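PDB 1JK0: ribonucleoside-diphosphate reductase small chain 2, which is required for proper folding of its partner small subunit and assembly with the large subunits in the enzyme that makes deoxyribonucleotides from ribonucleotides. Local coordinates for residues 236-240 against 241-245; 162-165 against 166-170. One frame throughout, in Å; residues are numbered along the deposited sequence.

Interaction 1 of 2, residues 236-240 against 241-245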
loop_
_atom_site.group_PDB
_atom_site.type_symbol
_atom_site.label_atom_id
_atom_site.label_comp_id
_atom_site.label_asym_id
_atom_site.label_seq_id
_atom_site.Cartn_x
_atom_site.Cartn_y
_atom_site.Cartn_z
ATOM N N THR B 236 -19.308 -5.500 -22.112
ATOM C CA THR B 236 -19.038 -6.449 -23.178
ATOM C C THR B 236 -18.490 -7.729 -22.548
ATOM O O THR B 236 -17.326 -7.775 -22.141
ATOM C CB THR B 236 -17.968 -5.883 -24.134
ATOM O OG1 THR B 236 -18.177 -4.477 -24.295
ATOM C CG2 THR B 236 -18.037 -6.556 -25.486
ATOM N N LYS B 237 -19.321 -8.760 -22.450
ATOM C CA LYS B 237 -18.873 -10.025 -21.884
ATOM C C LYS B 237 -18.258 -10.844 -23.019
ATOM O O LYS B 237 -18.567 -10.625 -24.184
ATOM C CB LYS B 237 -20.055 -10.787 -21.293
ATOM C CG LYS B 237 -20.920 -9.998 -20.316
ATOM C CD LYS B 237 -20.336 -10.013 -18.916
ATOM C CE LYS B 237 -21.394 -9.677 -17.870
ATOM N NZ LYS B 237 -22.001 -8.334 -18.089
ATOM N N PRO B 238 -17.360 -11.781 -22.698
ATOM C CA PRO B 238 -16.747 -12.600 -23.749
ATOM C C PRO B 238 -17.718 -13.738 -24.049
ATOM O O PRO B 238 -18.733 -13.866 -23.361
ATOM C CB PRO B 238 -15.467 -13.083 -23.097
ATOM C CG PRO B 238 -15.921 -13.309 -21.679
ATOM C CD PRO B 238 -16.773 -12.087 -21.383
ATOM N N ASN B 239 -17.418 -14.563 -25.052
ATOM C CA ASN B 239 -18.319 -15.663 -25.425
ATOM C C ASN B 239 -18.522 -16.653 -24.288
ATOM O O ASN B 239 -17.564 -17.062 -23.636
ATOM C CB ASN B 239 -17.780 -16.414 -26.642
ATOM C CG ASN B 239 -18.880 -17.106 -27.428
ATOM O OD1 ASN B 239 -19.466 -16.519 -28.343
ATOM N ND2 ASN B 239 -19.183 -18.346 -27.061
ATOM N N PRO B 240 -19.776 -17.067 -24.046
ATOM C CA PRO B 240 -20.077 -18.019 -22.969
ATOM C C PRO B 240 -19.251 -19.311 -22.992
ATOM O O PRO B 240 -19.023 -19.926 -21.944
ATOM C CB PRO B 240 -21.573 -18.275 -23.145
ATOM C CG PRO B 240 -22.069 -16.949 -23.636
ATOM C CD PRO B 240 -21.018 -16.587 -24.678
ATOM N N LYS B 241 -18.803 -19.719 -24.179
ATOM C CA LYS B 241 -18.014 -20.945 -24.309
ATOM C C LYS B 241 -16.592 -20.784 -23.775
ATOM O O LYS B 241 -16.095 -21.668 -23.079
ATOM C CB LYS B 241 -17.984 -21.430 -25.775
ATOM C CG LYS B 241 -19.014 -22.535 -26.100
ATOM C CD LYS B 241 -18.899 -23.061 -27.542
ATOM C CE LYS B 241 -19.394 -22.055 -28.594
ATOM N NZ LYS B 241 -20.887 -21.920 -28.653
ATOM N N ILE B 242 -15.944 -19.662 -24.094
ATOM C CA ILE B 242 -14.584 -19.404 -23.621
ATOM C C ILE B 242 -14.541 -19.494 -22.094
ATOM O O ILE B 242 -13.588 -20.026 -21.521
ATOM C CB ILE B 242 -14.086 -18.010 -24.041
ATOM C CG1 ILE B 242 -14.166 -17.858 -25.557
ATOM C CG2 ILE B 242 -12.657 -17.823 -23.583
ATOM C CD1 ILE B 242 -13.738 -16.501 -26.064
ATOM N N ILE B 243 -15.572 -18.971 -21.438
ATOM C CA ILE B 243 -15.642 -19.022 -19.988
ATOM C C ILE B 243 -15.529 -20.479 -19.564
ATOM O O ILE B 243 -14.570 -20.880 -18.900
ATOM C CB ILE B 243 -16.978 -18.464 -19.464
ATOM C CG1 ILE B 243 -17.099 -16.988 -19.839
ATOM C CG2 ILE B 243 -17.056 -18.640 -17.949
ATOM C CD1 ILE B 243 -18.372 -16.339 -19.381
ATOM N N GLU B 244 -16.519 -21.270 -19.956
ATOM C CA GLU B 244 -16.516 -22.684 -19.627
ATOM C C GLU B 244 -15.210 -23.337 -20.100
ATOM O O GLU B 244 -14.827 -24.394 -19.603
ATOM C CB GLU B 244 -17.716 -23.378 -20.271
ATOM C CG GLU B 244 -17.898 -24.815 -19.825
ATOM C CD GLU B 244 -19.161 -25.443 -20.380
ATOM O OE1 GLU B 244 -19.305 -25.505 -21.619
ATOM O OE2 GLU B 244 -20.010 -25.875 -19.576
ATOM N N LYS B 245 -14.527 -22.703 -21.054
ATOM C CA LYS B 245 -13.268 -23.238 -21.567
ATOM C C LYS B 245 -12.105 -22.908 -20.632
ATOM O O LYS B 245 -11.119 -23.647 -20.573
ATOM C CB LYS B 245 -12.965 -22.694 -22.973
ATOM C CG LYS B 245 -13.802 -23.312 -24.104
ATOM C CD LYS B 245 -13.359 -22.818 -25.501
ATOM C CE LYS B 245 -11.945 -23.295 -25.861
ATOM N NZ LYS B 245 -11.457 -22.803 -27.183
#
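A helix N-terminus with a hydrophobic staple joins P238 to I243: N239 holds the N-cap position of helix 240-258, and the residue before the cap packs on the fourth residue of the helix. The evidence for the staple is the approach of P238 CG to I243 CG1, 4.3 Å, with the CB of each residue directed at the opposing segment. I243 can meet the proline because its CG1 is anti to the carbonyl carbon (chi1 -63°), which turns that branch back toward the start of the helix, where it passes 3.8 Å from N239 O. Both side chains also touch F231 of helix 207-232, and I243 touches V180 of helix 175-188, so the staple is the inward side of this helix start. P240 suits the first helical position, since it has no amide hydrogen and none is needed there. Its carbonyl begins the helical bonding: E244 N reaches P240 O at 3.5 Å, a long and weak bond but a straight one, with 175° at the hydrogen. The same oxygen accepts a hydrogen bond from N291 ND2, so it has a second donor besides the weak one. The third residue after the cap, I242, fills the position where a capping box would place a glutamate, and it offers only carbon: I242 CG1 lies 4.0 Å from N239 CB, with CD1 beside it. On the solvent side K241 runs alongside N239, pointing the same way, and its chain bends at both chi3 and chi4 instead of extending outward. At the branch point of the stapled isoleucine, I243 CB lies 3.5 Å from P240 O, the carbonyl that also receives E244 N.

Interaction 2 of 2, residues 162-165 against 166-170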
loop_
_atom_site.group_PDB
_atom_site.type_symbol
_atom_site.label_atom_id
_atom_site.label_comp_id
_atom_site.label_asym_id
_atom_site.label_seq_id
_atom_site.Cartn_x
_atom_site.Cartn_y
_atom_site.Cartn_z
ATOM N N ALA B 162 1.213 -22.750 -16.462
ATOM C CA ALA B 162 0.867 -22.652 -17.884
ATOM C C ALA B 162 -0.498 -22.013 -18.067
ATOM O O ALA B 162 -0.701 -21.215 -18.987
ATOM C CB ALA B 162 0.882 -24.031 -18.531
ATOM N N PHE B 163 -1.427 -22.378 -17.188
ATOM C CA PHE B 163 -2.778 -21.841 -17.223
ATOM C C PHE B 163 -2.706 -20.319 -17.123
ATOM O O PHE B 163 -3.252 -19.609 -17.964
ATOM C CB PHE B 163 -3.591 -22.436 -16.070
ATOM C CG PHE B 163 -4.982 -21.882 -15.951
ATOM C CD1 PHE B 163 -5.255 -20.829 -15.084
ATOM C CD2 PHE B 163 -6.023 -22.432 -16.683
ATOM C CE1 PHE B 163 -6.544 -20.334 -14.946
ATOM C CE2 PHE B 163 -7.312 -21.946 -16.553
ATOM C CZ PHE B 163 -7.574 -20.894 -15.680
ATOM N N ILE B 164 -2.018 -19.817 -16.104
ATOM C CA ILE B 164 -1.878 -18.377 -15.945
ATOM C C ILE B 164 -1.120 -17.817 -17.152
ATOM O O ILE B 164 -1.245 -16.640 -17.491
ATOM C CB ILE B 164 -1.119 -18.024 -14.639
ATOM C CG1 ILE B 164 -1.913 -18.534 -13.436
ATOM C CG2 ILE B 164 -0.917 -16.522 -14.535
ATOM C CD1 ILE B 164 -1.255 -18.251 -12.090
ATOM N N GLU B 165 -0.338 -18.671 -17.807
ATOM C CA GLU B 165 0.433 -18.255 -18.976
ATOM C C GLU B 165 -0.456 -18.214 -20.214
ATOM O O GLU B 165 -0.100 -17.613 -21.228
ATOM C CB GLU B 165 1.582 -19.231 -19.224
ATOM C CG GLU B 165 2.440 -18.865 -20.420
ATOM C CD GLU B 165 3.176 -17.557 -20.215
ATOM O OE1 GLU B 165 3.167 -16.714 -21.140
ATOM O OE2 GLU B 165 3.771 -17.378 -19.129
ATOM N N ARG B 166 -1.622 -18.843 -20.112
ATOM C CA ARG B 166 -2.561 -18.923 -21.225
ATOM C C ARG B 166 -3.554 -17.760 -21.328
ATOM O O ARG B 166 -3.593 -17.059 -22.342
ATOM C CB ARG B 166 -3.324 -20.255 -21.140
ATOM C CG ARG B 166 -4.022 -20.686 -22.425
ATOM C CD ARG B 166 -4.854 -21.964 -22.242
ATOM N NE ARG B 166 -4.056 -23.126 -21.851
ATOM C CZ ARG B 166 -3.851 -23.522 -20.597
ATOM N NH1 ARG B 166 -4.386 -22.853 -19.586
ATOM N NH2 ARG B 166 -3.110 -24.594 -20.354
ATOM N N TRP B 167 -4.348 -17.552 -20.282
ATOM C CA TRP B 167 -5.351 -16.495 -20.307
ATOM C C TRP B 167 -4.954 -15.147 -19.696
ATOM O O TRP B 167 -5.409 -14.105 -20.166
ATOM C CB TRP B 167 -6.632 -16.986 -19.638
ATOM C CG TRP B 167 -7.077 -18.360 -20.067
ATOM C CD1 TRP B 167 -6.765 -19.542 -19.468
ATOM C CD2 TRP B 167 -7.964 -18.683 -21.150
ATOM N NE1 TRP B 167 -7.410 -20.582 -20.100
ATOM C CE2 TRP B 167 -8.152 -20.082 -21.134
ATOM C CE3 TRP B 167 -8.621 -17.925 -22.127
ATOM C CZ2 TRP B 167 -8.969 -20.737 -22.054
ATOM C CZ3 TRP B 167 -9.436 -18.581 -23.045
ATOM C CH2 TRP B 167 -9.601 -19.974 -22.999
ATOM N N ILE B 168 -4.113 -15.155 -18.664
ATOM C CA ILE B 168 -3.699 -13.911 -18.007
ATOM C C ILE B 168 -2.439 -13.234 -18.560
ATOM O O ILE B 168 -2.477 -12.064 -18.933
ATOM C CB ILE B 168 -3.456 -14.122 -16.495
ATOM C CG1 ILE B 168 -4.699 -14.699 -15.830
ATOM C CG2 ILE B 168 -3.058 -12.802 -15.848
ATOM C CD1 ILE B 168 -4.486 -14.994 -14.365
ATOM N N SER B 169 -1.323 -13.964 -18.586
ATOM C CA SER B 169 -0.046 -13.411 -19.057
ATOM C C SER B 169 -0.002 -13.169 -20.562
ATOM O O SER B 169 0.526 -12.154 -21.019
ATOM C CB SER B 169 1.112 -14.332 -18.653
ATOM O OG SER B 169 1.185 -14.480 -17.244
ATOM N N ASN B 170 -0.558 -14.111 -21.321
ATOM C CA ASN B 170 -0.603 -14.024 -22.779
ATOM C C ASN B 170 -1.104 -12.659 -23.247
ATOM O O ASN B 170 -2.157 -12.189 -22.819
ATOM C CB ASN B 170 -1.493 -15.152 -23.336
ATOM C CG ASN B 170 -1.900 -14.925 -24.783
ATOM O OD1 ASN B 170 -1.114 -14.430 -25.588
ATOM N ND2 ASN B 170 -3.129 -15.304 -25.122
#
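The backbone here departs from regular alpha-helical bonding as helix 155-166 ends: F163 O accepts both R166 N at 2.8 Å, a three-residue step from well above the carbonyl plane, and W167 N at 3.3 Å, nearly in line with the C=O bond, whereas I164 O receives S169 N five residues on, at 2.9 Å and 172° at the hydrogen. That longer step is a pi-turn bond, evidence of a widened last turn. The side chain of S169 adds a weak bond from OG to I164 O, 3.3 Å, so one serine approaches this carbonyl twice; S169 is a known phosphorylation site, unmodified in this model. Among the side chains, the F163 ring and the five-membered ring of W167 meet obliquely, their planes at 59°, with W167 CD1 over one face of the phenyl near its rim, 3.8 Å from F163 CE2. R166 comes to the same phenyl crosswise: the bend at chi3 (-62°) swings the guanidinium back along the helix until NH1 lies 3.4 Å from F163 CD2. This is contact at a slant, and the main partner of NH1 is E249 of helix 240-258, with which it forms a salt bridge. Replacing the F163 ring by the methyl of an alanine is likely to open a gap beside I246 and I253 of helix 240-258 and leave the W167 indole and the R166 guanidinium without the ring they rest against. Next along the turn, I164 and I168 point the same way, CG2 of the first 3.9 Å from CD1 of the second. The chemistry implies a division of labour: main-chain bonds close the helix end, while aromatic and aliphatic carbon, with the R166 link to E249 outside both segments, fastens it to neighbouring helices.

Interaction 2 closes one helix and interaction 1 opens another, and the two ends meet although their centres lie about 16 Å apart: I242 CG2 of 241-245 packs on W167 CZ3 of 166-170, 3.4 Å away. Both are partly buried: P238, I242 and I243 are the buried residues of interaction 1, F163 and W167 those of interaction 2, while P240, K241, E165 and S169 are exposed. Helix 175-188 touches each contact, and helix 240-258, which starts in interaction 1, also receives F163 and W167 and supplies E249 to R166. Between its segments the helix start has an apolar staple and one weak backbone bond, whereas the helix end carries several backbone bonds and an aromatic pair.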